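Local coordinates for globin domain-containing protein (Pseudomonas aeruginosa, PDB 1TU9) that binds heme b in a globin fold and may bind or carry oxygen, as many globins do, although its own role is not established, at residues Gln11-Cys16 with Gly56-Val61; Gly21-Phe26 with His51-Gly56; Tyr27-Ala32 with Leu99-Glu104; Glu89-Trp94 with Arg123-Ile128. One frame throughout, in Å; residues are numbered along the deposited sequence.

All four contacts join helices of one globin chain. Contacts 1 and 4 are buried, while contacts 2 and 3 are partly buried. Contacts 1 and 2 share helix 46-64 and meet where Tyr13 OH bonds to the backbone O of Arg54. Contacts 2 and 3 share helix 22-32, and contacts 3 and 4 share helix 90-105. Contacts 1, 2 and 4 are made by apolar and aromatic packing. Contact 3 differs, because a histidine-glutamate hydrogen bond and a bridging water join its helices on the outer side of the fold. All four contacts hold residues that touch the heme; those of contacts 2, 3 and 4 also touch the propanoic acid.

Contact 1 (Gln11-Cys16 with Gly56-Val61); sequences QSYGRC and GIMNLV
Tyr13 lays one face of its ring against Ile57 and its edge against Met58. The first interaction is a CH-pi contact. Ile57 CG2 stands 3.9 Å from the centroid of the Tyr13 ring, displaced toward the rim, with Tyr13 CZ nearest to it at 3.7 Å. Ile57 CB approaches the phenol oxygen as well, 3.6 Å from Tyr13 OH.

The second interaction is apolar packing at the ring edge. Met58 CG lies near the ring plane, 3.7 Å from Tyr13 CE2. The methionine chain crosses the tyrosine at about a right angle and bends at its last torsion (chi3 67°).

The polar end of Tyr13 serves another bond. With CG anti to the backbone N (chi1 -168°), the ring extends toward helix 46-64, and its OH hydrogen-bonds to the backbone O of Arg54 in that helix. The ring is thus held by a bond at its tip and by side chains at a face and an edge.

Helix 5-17 and helix 46-64 meet here among three other helices. Phe22 and Phe23 of helix 22-32 touch Tyr13. Trp94 and Leu98 of helix 90-105 and Trp117 of helix 111-130 touch Ile57.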
# COMPACT_ATOMS: atom_id res chain seq x y z
N GLN A 11 -14.10 0.41 5.50
CA GLN A 11 -15.31 -0.00 4.79
C GLN A 11 -14.98 -0.31 3.34
O GLN A 11 -15.39 -1.34 2.80
CB GLN A 11 -16.36 1.10 4.88
CG GLN A 11 -16.90 1.32 6.29
CD GLN A 11 -17.77 2.54 6.42
OE1 GLN A 11 -18.33 3.01 5.42
NE2 GLN A 11 -17.91 3.06 7.63
N SER A 12 -14.21 0.56 2.72
CA SER A 12 -13.79 0.38 1.34
C SER A 12 -12.91 -0.86 1.17
O SER A 12 -13.11 -1.66 0.24
CB SER A 12 -13.06 1.63 0.86
OG SER A 12 -12.50 1.44 -0.42
N TYR A 13 -11.97 -1.06 2.08
CA TYR A 13 -11.06 -2.18 1.98
C TYR A 13 -11.80 -3.51 2.15
O TYR A 13 -11.44 -4.49 1.54
CB TYR A 13 -9.97 -2.06 3.03
CG TYR A 13 -8.79 -3.00 2.88
CD1 TYR A 13 -8.13 -3.14 1.68
CD2 TYR A 13 -8.30 -3.69 3.98
CE1 TYR A 13 -7.01 -3.96 1.57
CE2 TYR A 13 -7.18 -4.51 3.88
CZ TYR A 13 -6.55 -4.64 2.67
OH TYR A 13 -5.41 -5.42 2.52
N GLY A 14 -12.86 -3.53 2.96
CA GLY A 14 -13.68 -4.72 3.07
C GLY A 14 -14.32 -5.08 1.76
O GLY A 14 -14.30 -6.25 1.35
N ARG A 15 -14.87 -4.09 1.06
CA ARG A 15 -15.42 -4.32 -0.26
C ARG A 15 -14.33 -4.75 -1.25
O ARG A 15 -14.58 -5.61 -2.08
CB ARG A 15 -16.17 -3.10 -0.78
CG ARG A 15 -17.43 -2.78 0.01
CD ARG A 15 -18.27 -1.65 -0.55
NE ARG A 15 -17.61 -0.36 -0.47
CZ ARG A 15 -17.71 0.50 0.53
NH1 ARG A 15 -18.41 0.23 1.62
NH2 ARG A 15 -17.04 1.64 0.45
N CYS A 16 -13.13 -4.18 -1.16
CA CYS A 16 -12.05 -4.54 -2.06
C CYS A 16 -11.61 -5.99 -1.86
O CYS A 16 -11.43 -6.73 -2.83
CB CYS A 16 -10.85 -3.63 -1.87
SG CYS A 16 -11.07 -1.94 -2.47
N GLY A 56 -0.05 -6.01 5.06
CA GLY A 56 0.67 -4.75 5.16
C GLY A 56 -0.25 -3.54 5.13
O GLY A 56 -0.08 -2.60 5.90
N ILE A 57 -1.24 -3.57 4.25
CA ILE A 57 -2.25 -2.51 4.21
C ILE A 57 -2.99 -2.49 5.55
O ILE A 57 -3.25 -1.42 6.10
CB ILE A 57 -3.19 -2.69 3.01
CG1 ILE A 57 -2.42 -2.42 1.71
CG2 ILE A 57 -4.36 -1.73 3.13
CD1 ILE A 57 -3.17 -2.77 0.44
N MET A 58 -3.31 -3.66 6.09
CA MET A 58 -3.93 -3.70 7.41
C MET A 58 -3.04 -3.05 8.46
O MET A 58 -3.53 -2.32 9.31
CB MET A 58 -4.31 -5.12 7.82
CG MET A 58 -5.45 -5.66 7.00
SD MET A 58 -5.90 -7.36 7.38
CE MET A 58 -6.53 -7.18 9.01
N ASN A 59 -1.73 -3.28 8.40
CA ASN A 59 -0.83 -2.65 9.36
C ASN A 59 -0.84 -1.12 9.24
O ASN A 59 -0.79 -0.41 10.24
CB ASN A 59 0.59 -3.21 9.25
CG ASN A 59 0.68 -4.66 9.75
OD1 ASN A 59 -0.06 -5.06 10.65
ND2 ASN A 59 1.58 -5.43 9.16
N LEU A 60 -0.93 -0.61 8.01
CA LEU A 60 -0.98 0.84 7.81
C LEU A 60 -2.30 1.40 8.36
O LEU A 60 -2.32 2.50 8.93
CB LEU A 60 -0.78 1.21 6.32
CG LEU A 60 0.38 2.17 6.00
CD1 LEU A 60 1.66 1.68 6.56
CD2 LEU A 60 0.56 2.39 4.51
N VAL A 61 -3.39 0.66 8.21
CA VAL A 61 -4.67 1.08 8.79
C VAL A 61 -4.62 1.04 10.32
O VAL A 61 -5.06 1.97 10.98
CB VAL A 61 -5.83 0.24 8.25
CG1 VAL A 61 -7.11 0.59 9.00
CG2 VAL A 61 -5.99 0.47 6.74

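Contact 2 (Gly21-Phe26 with His51-Gly56); sequences GFFDDF and HLLRAG. With EDO (1,2-ethanediol), chain E.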
# COMPACT_ATOMS: atom_id res chain seq x y z
N GLY A 21 -9.81 -10.48 -7.72
CA GLY A 21 -8.93 -9.78 -8.63
C GLY A 21 -8.35 -8.50 -8.07
O GLY A 21 -7.52 -7.90 -8.73
N PHE A 22 -8.74 -8.08 -6.87
CA PHE A 22 -8.26 -6.80 -6.32
C PHE A 22 -6.73 -6.75 -6.25
O PHE A 22 -6.11 -5.81 -6.74
CB PHE A 22 -8.88 -6.55 -4.95
CG PHE A 22 -8.34 -5.32 -4.25
CD1 PHE A 22 -8.57 -4.05 -4.75
CD2 PHE A 22 -7.58 -5.45 -3.11
CE1 PHE A 22 -8.06 -2.93 -4.10
CE2 PHE A 22 -7.07 -4.34 -2.48
CZ PHE A 22 -7.32 -3.08 -2.98
N PHE A 23 -6.12 -7.76 -5.62
CA PHE A 23 -4.68 -7.77 -5.45
C PHE A 23 -3.95 -8.09 -6.75
O PHE A 23 -2.86 -7.57 -6.98
CB PHE A 23 -4.27 -8.72 -4.32
CG PHE A 23 -4.73 -8.25 -2.99
CD1 PHE A 23 -4.05 -7.23 -2.34
CD2 PHE A 23 -5.86 -8.76 -2.39
CE1 PHE A 23 -4.48 -6.75 -1.10
CE2 PHE A 23 -6.30 -8.29 -1.15
CZ PHE A 23 -5.60 -7.28 -0.53
N ASP A 24 -4.56 -8.90 -7.61
CA ASP A 24 -4.00 -9.12 -8.95
C ASP A 24 -3.91 -7.80 -9.70
O ASP A 24 -2.89 -7.48 -10.32
CB ASP A 24 -4.91 -10.05 -9.79
CG ASP A 24 -4.93 -11.47 -9.31
OD1 ASP A 24 -4.01 -11.90 -8.58
OD2 ASP A 24 -5.85 -12.22 -9.70
N ASP A 25 -4.99 -7.04 -9.66
CA ASP A 25 -5.04 -5.77 -10.37
C ASP A 25 -4.06 -4.76 -9.77
O ASP A 25 -3.38 -4.05 -10.50
CB ASP A 25 -6.46 -5.20 -10.41
CG ASP A 25 -7.36 -5.94 -11.34
OD1 ASP A 25 -6.86 -6.71 -12.19
OD2 ASP A 25 -8.58 -5.77 -11.31
N PHE A 26 -3.98 -4.70 -8.44
CA PHE A 26 -3.00 -3.83 -7.81
C PHE A 26 -1.61 -4.08 -8.39
O PHE A 26 -0.94 -3.15 -8.84
CB PHE A 26 -2.94 -4.02 -6.29
CG PHE A 26 -1.78 -3.28 -5.71
CD1 PHE A 26 -1.82 -1.91 -5.57
CD2 PHE A 26 -0.59 -3.93 -5.46
CE1 PHE A 26 -0.71 -1.21 -5.12
CE2 PHE A 26 0.52 -3.25 -5.01
CZ PHE A 26 0.45 -1.88 -4.84
N HIS A 51 -0.61 -11.90 -0.37
CA HIS A 51 -0.99 -12.12 1.01
C HIS A 51 -0.25 -11.17 1.94
O HIS A 51 -0.83 -10.59 2.86
CB HIS A 51 -0.75 -13.57 1.40
CG HIS A 51 -1.66 -14.53 0.69
ND1 HIS A 51 -2.96 -14.74 1.08
CD2 HIS A 51 -1.46 -15.30 -0.40
CE1 HIS A 51 -3.52 -15.62 0.27
NE2 HIS A 51 -2.63 -15.98 -0.64
N LEU A 52 1.04 -10.96 1.68
CA LEU A 52 1.81 -10.04 2.48
C LEU A 52 1.27 -8.62 2.36
O LEU A 52 1.17 -7.91 3.36
CB LEU A 52 3.28 -10.08 2.09
CG LEU A 52 4.00 -11.40 2.43
CD1 LEU A 52 5.42 -11.41 1.86
CD2 LEU A 52 4.03 -11.61 3.93
N LEU A 53 0.92 -8.21 1.15
CA LEU A 53 0.39 -6.86 0.97
C LEU A 53 -0.95 -6.67 1.67
O LEU A 53 -1.20 -5.62 2.23
CB LEU A 53 0.23 -6.56 -0.51
CG LEU A 53 -0.27 -5.14 -0.82
CD1 LEU A 53 0.74 -4.11 -0.36
CD2 LEU A 53 -0.56 -5.00 -2.30
N ARG A 54 -1.80 -7.69 1.64
CA ARG A 54 -3.09 -7.60 2.31
C ARG A 54 -2.87 -7.28 3.79
O ARG A 54 -3.55 -6.42 4.35
CB ARG A 54 -3.87 -8.89 2.12
CG ARG A 54 -5.22 -8.90 2.79
CD ARG A 54 -6.04 -10.08 2.35
NE ARG A 54 -7.24 -10.22 3.15
CZ ARG A 54 -8.26 -11.03 2.85
NH1 ARG A 54 -8.26 -11.75 1.74
NH2 ARG A 54 -9.31 -11.08 3.67
N ALA A 55 -1.93 -7.97 4.41
CA ALA A 55 -1.60 -7.76 5.81
C ALA A 55 -0.89 -6.42 6.01
O ALA A 55 -1.10 -5.77 7.03
CB ALA A 55 -0.75 -8.91 6.32
N GLY A 56 -0.05 -6.01 5.06
CA GLY A 56 0.67 -4.75 5.16
C GLY A 56 -0.25 -3.54 5.13
O GLY A 56 -0.08 -2.60 5.90
C1 EDO E . 0.30 -9.35 -11.28
O1 EDO E . -0.89 -9.45 -10.53
C2 EDO E . 1.42 -10.03 -10.53
O2 EDO E . 1.11 -11.40 -10.35
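Phe23 and Phe26, one helical turn apart, meet Leu53 and Arg54 of the crossing helix. The two phenylalanines take different first torsions. Phe23 has CG beside the backbone N (chi1 -67°), and its ring reaches Arg54. Phe26 has CG beside the carbonyl carbon instead (chi1 170°), which turns its ring to Leu53.

Leu53 touches both rings with one methyl. Its CD2 packs tightly at 3.3 Å from Phe26 CD2 and is nearly as close to CE2 of the same ring. The same methyl lies at the edge of the other ring, 4.1 Å from Phe23 CD1.

Arg54 contributes its aliphatic part. The chain is extended from CG to NE and crosses the Phe23 side chain at about a right angle. Arg54 CB lies 3.6 Å from Phe23 CZ. Arg54 CG packs on the same ring carbon, and Arg54 CD follows along the ring to Phe23 CE2. The guanidinium plane is nearly parallel to the ring plane (8° apart), but the contact is made by the methylenes. Phe22 CD2 sits over the centre of one face of the Phe23 ring.

The axes of helices 22-26 and 51-56 pass 10.8 Å apart at 98°. Such a nearly perpendicular helix pair belongs to the globin fold, and here Phe26 and Leu53 also line the pocket of the bound propanoic acid.

Contact 3 (Tyr27-Ala32 with Leu99-Glu104); sequences YRHFLA and LMAVAE. With PPI (propanoic acid), chain C; HEM (protoporphyrin IX containing Fe), chain B.
His29 meets Met100 with a ring face and Glu104 with a ring nitrogen. From CB, its CG stands beside the backbone N (chi1 -58°). In the Met100 conformer modelled here, the sulfur sits over the ring centre, a Met-aromatic contact, 3.8 Å from His29 CG and 3.6 Å from His29 ND1. His29 CD2 passes 3.6 Å from Glu104 OE1, with Ala101 N further off. His29 CE1 lies 3.4 Å from Glu104 OE2; Met100 CE of that conformer is next. At the tip, His29 NE2 donates a nearly straight hydrogen bond (174°) of 2.6 Å to Glu104 OE1. That oxygen lies in the ring plane; it is met on the syn side, 19° out of the carboxylate plane. This bond would restrict ring rotation.

A water bridges Arg28 NH2 and Glu104 OE2. The His-carboxylate bond joins two nearly antiparallel helices of the globin fold, 22-32 and 90-105. Tyr27 and Phe30 line the propanoic acid pocket. Tyr27 touches helix 46-64. Phe30 touches Ile37 of helix 35-40 and Trp94 of helix 90-105.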
# COMPACT_ATOMS: atom_id res chain seq x y z
N TYR A 27 -1.15 -5.33 -8.36
CA TYR A 27 0.21 -5.60 -8.82
C TYR A 27 0.37 -5.40 -10.32
O TYR A 27 1.41 -4.94 -10.75
CB TYR A 27 0.74 -6.99 -8.38
CG TYR A 27 1.26 -6.92 -6.96
CD1 TYR A 27 0.52 -7.45 -5.91
CD2 TYR A 27 2.45 -6.26 -6.66
CE1 TYR A 27 0.96 -7.34 -4.60
CE2 TYR A 27 2.89 -6.15 -5.35
CZ TYR A 27 2.14 -6.69 -4.33
OH TYR A 27 2.55 -6.58 -3.02
N ARG A 28 -0.67 -5.68 -11.10
CA ARG A 28 -0.59 -5.40 -12.52
C ARG A 28 -0.33 -3.90 -12.74
O ARG A 28 0.52 -3.50 -13.51
CB ARG A 28 -1.85 -5.86 -13.26
CG ARG A 28 -1.84 -5.54 -14.73
CD ARG A 28 -2.94 -6.22 -15.51
NE ARG A 28 -4.27 -6.05 -14.91
CZ ARG A 28 -5.07 -5.02 -15.11
NH1 ARG A 28 -4.69 -4.00 -15.86
NH2 ARG A 28 -6.27 -5.01 -14.56
N HIS A 29 -1.09 -3.06 -12.03
CA HIS A 29 -0.93 -1.62 -12.19
C HIS A 29 0.44 -1.15 -11.67
O HIS A 29 1.10 -0.31 -12.28
CB HIS A 29 -2.00 -0.85 -11.45
CG HIS A 29 -3.40 -1.19 -11.86
ND1 HIS A 29 -3.78 -1.37 -13.17
CD2 HIS A 29 -4.52 -1.32 -11.12
CE1 HIS A 29 -5.08 -1.61 -13.22
NE2 HIS A 29 -5.55 -1.60 -11.99
N PHE A 30 0.84 -1.67 -10.52
CA PHE A 30 2.07 -1.27 -9.87
C PHE A 30 3.29 -1.65 -10.73
O PHE A 30 4.16 -0.82 -11.00
CB PHE A 30 2.12 -1.92 -8.49
CG PHE A 30 3.25 -1.45 -7.59
CD1 PHE A 30 3.71 -0.14 -7.59
CD2 PHE A 30 3.80 -2.32 -6.68
CE1 PHE A 30 4.74 0.26 -6.71
CE2 PHE A 30 4.80 -1.92 -5.80
CZ PHE A 30 5.26 -0.63 -5.82
N LEU A 31 3.33 -2.89 -11.19
CA LEU A 31 4.42 -3.34 -12.06
C LEU A 31 4.46 -2.54 -13.36
O LEU A 31 5.54 -2.21 -13.85
CB LEU A 31 4.27 -4.82 -12.39
CG LEU A 31 4.45 -5.78 -11.23
CD1 LEU A 31 3.92 -7.18 -11.57
CD2 LEU A 31 5.88 -5.83 -10.89
N ALA A 32 3.30 -2.21 -13.91
CA ALA A 32 3.23 -1.50 -15.19
C ALA A 32 3.75 -0.07 -15.07
O ALA A 32 4.15 0.53 -16.07
CB ALA A 32 1.81 -1.50 -15.70
N LEU A 99 -4.97 3.18 -5.59
CA LEU A 99 -6.17 3.95 -5.87
C LEU A 99 -6.88 3.46 -7.13
O LEU A 99 -8.12 3.44 -7.17
CB LEU A 99 -5.84 5.44 -5.95
CG LEU A 99 -5.90 6.16 -4.60
CD1 LEU A 99 -7.36 6.28 -4.18
CD2 LEU A 99 -5.11 5.50 -3.47
N MET A 100 -6.13 3.05 -8.13
CA MET A 100 -6.73 2.49 -9.34
C MET A 100 -7.44 1.17 -9.03
O MET A 100 -8.57 0.95 -9.47
CB MET A 100 -5.66 2.29 -10.41
CG MET A 100 -6.20 2.24 -11.81
SD MET A 100 -4.86 2.11 -12.99
CE MET A 100 -5.78 1.70 -14.42
N ALA A 101 -6.80 0.30 -8.25
CA ALA A 101 -7.41 -0.97 -7.85
C ALA A 101 -8.67 -0.77 -6.99
O ALA A 101 -9.66 -1.47 -7.18
CB ALA A 101 -6.41 -1.83 -7.13
N VAL A 102 -8.65 0.22 -6.11
CA VAL A 102 -9.80 0.56 -5.30
C VAL A 102 -10.95 1.03 -6.20
O VAL A 102 -12.09 0.59 -6.06
CB VAL A 102 -9.47 1.64 -4.24
CG1 VAL A 102 -10.73 2.16 -3.58
CG2 VAL A 102 -8.55 1.08 -3.19
N ALA A 103 -10.67 1.91 -7.15
CA ALA A 103 -11.70 2.39 -8.07
C ALA A 103 -12.33 1.24 -8.87
O ALA A 103 -13.53 1.27 -9.20
CB ALA A 103 -11.13 3.45 -9.00
N GLU A 104 -11.54 0.22 -9.17
CA GLU A 104 -12.00 -0.91 -9.96
C GLU A 104 -12.76 -1.94 -9.15
O GLU A 104 -13.57 -2.68 -9.71
CB GLU A 104 -10.79 -1.58 -10.61
CG GLU A 104 -10.16 -0.71 -11.67
CD GLU A 104 -8.77 -1.15 -12.10
OE1 GLU A 104 -8.11 -1.92 -11.39
OE2 GLU A 104 -8.33 -0.66 -13.17
C1 PPI C . 5.17 -4.83 -1.75
C2 PPI C . 4.58 -3.50 -2.02
C3 PPI C . 3.51 -3.71 -3.01
O1 PPI C . 6.09 -4.98 -1.01
O2 PPI C . 4.68 -5.92 -2.38
CHA HEM B . 8.36 -6.81 0.73
CHB HEM B . 4.63 -4.03 2.38
CHC HEM B . 6.03 -0.55 -0.53
CHD HEM B . 9.07 -3.53 -2.79
C1A HEM B . 7.29 -6.31 1.48
C2A HEM B . 6.66 -6.96 2.62
C3A HEM B . 5.64 -6.21 3.06
C4A HEM B . 5.55 -5.03 2.23
CMA HEM B . 4.72 -6.55 4.25
CAA HEM B . 7.11 -8.29 3.22
CBA HEM B . 7.77 -8.02 4.58
CGA HEM B . 8.74 -6.85 4.57
O1A HEM B . 9.80 -6.96 3.92
O2A HEM B . 8.47 -5.80 5.22
C1B HEM B . 4.67 -2.81 1.77
C2B HEM B . 3.81 -1.65 1.98
C3B HEM B . 4.21 -0.68 1.17
C4B HEM B . 5.34 -1.23 0.41
CMB HEM B . 2.62 -1.59 2.97
CAB HEM B . 3.60 0.74 1.01
CBB HEM B . 3.19 1.47 2.05
C1C HEM B . 6.91 -1.10 -1.43
C2C HEM B . 7.34 -0.42 -2.61
C3C HEM B . 8.16 -1.23 -3.26
C4C HEM B . 8.28 -2.45 -2.50
CMC HEM B . 6.90 1.00 -2.99
CAC HEM B . 8.86 -0.88 -4.58
CBC HEM B . 9.14 -1.78 -5.50
C1D HEM B . 9.20 -4.67 -2.06
C2D HEM B . 10.06 -5.75 -2.43
C3D HEM B . 9.86 -6.80 -1.36
C4D HEM B . 8.88 -6.25 -0.43
CMD HEM B . 10.97 -5.82 -3.66
CAD HEM B . 10.56 -8.16 -1.37
CBD HEM B . 9.88 -9.06 -2.42
CGD HEM B . 10.60 -10.39 -2.55
O1D HEM B . 11.74 -10.40 -3.08
O2D HEM B . 10.05 -11.44 -2.13
NA HEM B . 6.57 -5.14 1.29
NB HEM B . 5.61 -2.51 0.81
NC HEM B . 7.49 -2.35 -1.37
ND HEM B . 8.53 -4.99 -0.89
FE HEM B . 7.13 -3.83 0.02
O HOH W 1 -7.75 -2.60 -14.99

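Contact 4 (Glu89-Trp94 with Arg123-Ile128); sequences ELYDLW and RGIAVI. With HEM (protoporphyrin IX containing Fe), chain B; PPI (propanoic acid), chain C.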
# COMPACT_ATOMS: atom_id res chain seq x y z
N GLU A 89 10.47 7.87 -4.00
CA GLU A 89 9.62 8.18 -5.15
C GLU A 89 8.70 7.02 -5.53
O GLU A 89 7.62 7.22 -6.09
CB GLU A 89 10.47 8.58 -6.37
CG GLU A 89 11.00 10.01 -6.35
CD GLU A 89 11.82 10.35 -7.58
OE1 GLU A 89 11.42 9.94 -8.70
OE2 GLU A 89 12.87 11.03 -7.45
N LEU A 90 9.10 5.79 -5.24
CA LEU A 90 8.33 4.63 -5.65
C LEU A 90 7.01 4.49 -4.90
O LEU A 90 6.08 3.86 -5.40
CB LEU A 90 9.17 3.35 -5.55
CG LEU A 90 10.44 3.37 -6.42
CD1 LEU A 90 11.16 2.05 -6.30
CD2 LEU A 90 10.13 3.69 -7.89
N TYR A 91 6.90 5.09 -3.72
CA TYR A 91 5.65 5.01 -2.96
C TYR A 91 4.52 5.78 -3.62
O TYR A 91 3.35 5.43 -3.44
CB TYR A 91 5.85 5.48 -1.51
CG TYR A 91 6.75 4.56 -0.76
CD1 TYR A 91 8.12 4.76 -0.76
CD2 TYR A 91 6.25 3.45 -0.10
CE1 TYR A 91 8.96 3.89 -0.10
CE2 TYR A 91 7.08 2.58 0.56
CZ TYR A 91 8.45 2.79 0.55
OH TYR A 91 9.28 1.91 1.20
N ASP A 92 4.83 6.80 -4.40
CA ASP A 92 3.78 7.52 -5.12
C ASP A 92 3.17 6.59 -6.16
O ASP A 92 1.96 6.63 -6.41
CB ASP A 92 4.35 8.78 -5.78
CG ASP A 92 5.05 9.70 -4.80
OD1 ASP A 92 4.82 9.61 -3.58
OD2 ASP A 92 5.86 10.58 -5.17
N LEU A 93 4.00 5.76 -6.79
CA LEU A 93 3.52 4.78 -7.76
C LEU A 93 2.70 3.68 -7.09
O LEU A 93 1.69 3.22 -7.64
CB LEU A 93 4.68 4.18 -8.54
CG LEU A 93 5.55 5.16 -9.33
CD1 LEU A 93 6.70 4.41 -9.98
CD2 LEU A 93 4.74 5.92 -10.36
N TRP A 94 3.12 3.27 -5.90
CA TRP A 94 2.38 2.30 -5.11
C TRP A 94 0.98 2.84 -4.79
O TRP A 94 -0.03 2.16 -4.99
CB TRP A 94 3.17 2.02 -3.82
CG TRP A 94 2.59 0.98 -2.91
CD1 TRP A 94 2.93 -0.35 -2.86
CD2 TRP A 94 1.61 1.16 -1.88
NE1 TRP A 94 2.20 -0.99 -1.89
CE2 TRP A 94 1.38 -0.09 -1.28
CE3 TRP A 94 0.89 2.26 -1.41
CZ2 TRP A 94 0.46 -0.27 -0.24
CZ3 TRP A 94 -0.01 2.08 -0.37
CH2 TRP A 94 -0.21 0.83 0.21
N ARG A 123 -0.05 8.65 5.78
CA ARG A 123 0.53 8.76 7.11
C ARG A 123 1.60 7.74 7.34
O ARG A 123 2.68 8.06 7.83
CB ARG A 123 -0.51 8.52 8.19
CG ARG A 123 -1.60 9.45 8.14
CD ARG A 123 -2.78 8.97 8.88
NE ARG A 123 -3.85 9.84 8.51
CZ ARG A 123 -4.77 10.26 9.35
NH1 ARG A 123 -4.77 9.87 10.61
NH2 ARG A 123 -5.70 11.07 8.91
N GLY A 124 1.28 6.49 7.01
CA GLY A 124 2.21 5.40 7.21
C GLY A 124 3.33 5.44 6.21
O GLY A 124 4.48 5.17 6.55
N ILE A 125 3.02 5.79 4.97
CA ILE A 125 4.04 5.94 3.93
C ILE A 125 5.08 6.96 4.37
O ILE A 125 6.27 6.78 4.14
CB ILE A 125 3.40 6.35 2.58
CG1 ILE A 125 2.68 5.15 1.94
CG2 ILE A 125 4.43 6.90 1.61
CD1 ILE A 125 1.78 5.51 0.78
N ALA A 126 4.65 8.05 5.00
CA ALA A 126 5.58 9.06 5.49
C ALA A 126 6.58 8.46 6.47
O ALA A 126 7.78 8.75 6.40
CB ALA A 126 4.83 10.21 6.15
N VAL A 127 6.10 7.61 7.37
CA VAL A 127 6.98 6.97 8.34
C VAL A 127 8.00 6.08 7.61
O VAL A 127 9.21 6.16 7.85
CB VAL A 127 6.19 6.14 9.37
CG1 VAL A 127 7.12 5.39 10.30
CG2 VAL A 127 5.24 7.04 10.18
N ILE A 128 7.52 5.27 6.68
CA ILE A 128 8.39 4.35 5.96
C ILE A 128 9.47 5.12 5.21
O ILE A 128 10.66 4.79 5.34
CB ILE A 128 7.57 3.46 5.01
CG1 ILE A 128 6.67 2.54 5.83
CG2 ILE A 128 8.51 2.62 4.12
CD1 ILE A 128 5.60 1.86 5.01
CHA HEM B . 8.36 -6.81 0.73
CHB HEM B . 4.63 -4.03 2.38
CHC HEM B . 6.03 -0.55 -0.53
CHD HEM B . 9.07 -3.53 -2.79
C1A HEM B . 7.29 -6.31 1.48
C2A HEM B . 6.66 -6.96 2.62
C3A HEM B . 5.64 -6.21 3.06
C4A HEM B . 5.55 -5.03 2.23
CMA HEM B . 4.72 -6.55 4.25
CAA HEM B . 7.11 -8.29 3.22
CBA HEM B . 7.77 -8.02 4.58
CGA HEM B . 8.74 -6.85 4.57
O1A HEM B . 9.80 -6.96 3.92
O2A HEM B . 8.47 -5.80 5.22
C1B HEM B . 4.67 -2.81 1.77
C2B HEM B . 3.81 -1.65 1.98
C3B HEM B . 4.21 -0.68 1.17
C4B HEM B . 5.34 -1.23 0.41
CMB HEM B . 2.62 -1.59 2.97
CAB HEM B . 3.60 0.74 1.01
CBB HEM B . 3.19 1.47 2.05
C1C HEM B . 6.91 -1.10 -1.43
C2C HEM B . 7.34 -0.42 -2.61
C3C HEM B . 8.16 -1.23 -3.26
C4C HEM B . 8.28 -2.45 -2.50
CMC HEM B . 6.90 1.00 -2.99
CAC HEM B . 8.86 -0.88 -4.58
CBC HEM B . 9.14 -1.78 -5.50
C1D HEM B . 9.20 -4.67 -2.06
C2D HEM B . 10.06 -5.75 -2.43
C3D HEM B . 9.86 -6.80 -1.36
C4D HEM B . 8.88 -6.25 -0.43
CMD HEM B . 10.97 -5.82 -3.66
CAD HEM B . 10.56 -8.16 -1.37
CBD HEM B . 9.88 -9.06 -2.42
CGD HEM B . 10.60 -10.39 -2.55
O1D HEM B . 11.74 -10.40 -3.08
O2D HEM B . 10.05 -11.44 -2.13
NA HEM B . 6.57 -5.14 1.29
NB HEM B . 5.61 -2.51 0.81
NC HEM B . 7.49 -2.35 -1.37
ND HEM B . 8.53 -4.99 -0.89
FE HEM B . 7.13 -3.83 0.02
C1 PPI C . 5.17 -4.83 -1.75
C2 PPI C . 4.58 -3.50 -2.02
C3 PPI C . 3.51 -3.71 -3.01
O1 PPI C . 6.09 -4.98 -1.01
O2 PPI C . 4.68 -5.92 -2.38
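Tyr91 and Trp94 pack against Ile125 and Ile128 in the heme pocket of this globin fold. Helices 90-94 and 123-128 run nearly antiparallel, at 155°, with axes 11.3 Å apart. Large side chains fill the distance between them.

The bumps on helix 111-130 are isoleucine methyls. The hollow facing Ile125 is the strip from the base of Tyr91 to the benzo part of the Trp94 indole. Ile125 CG2 enters it at the tyrosine end, 3.7 Å from Tyr91 CB. The two side chains slide past each other in opposite directions. The other branch of Ile125 covers the indole end, with its CD1 4.0 Å from Trp94 CE3. Ile125 therefore spans both aromatic side chains, one branch on each. Ile128 crosses Tyr91 at about a right angle and fits against its outer end, where CG2 lies 3.1 Å from Tyr91 OH. Its other branch brings CD1 up to the heme vinyl carbon CBB.

The heme packs against both aromatic rings. Its methyl CMC lies over one face of the Tyr91 ring, offset toward the rim. Tyr91 also touches His79, the axial ligand of the iron. On the face of the heme where propanoic acid binds the iron through O1, its C3 meets the indole edge of Trp94. Heme CAB sits over the centre of the Trp94 ring, 3.3 Å from Trp94 CE2.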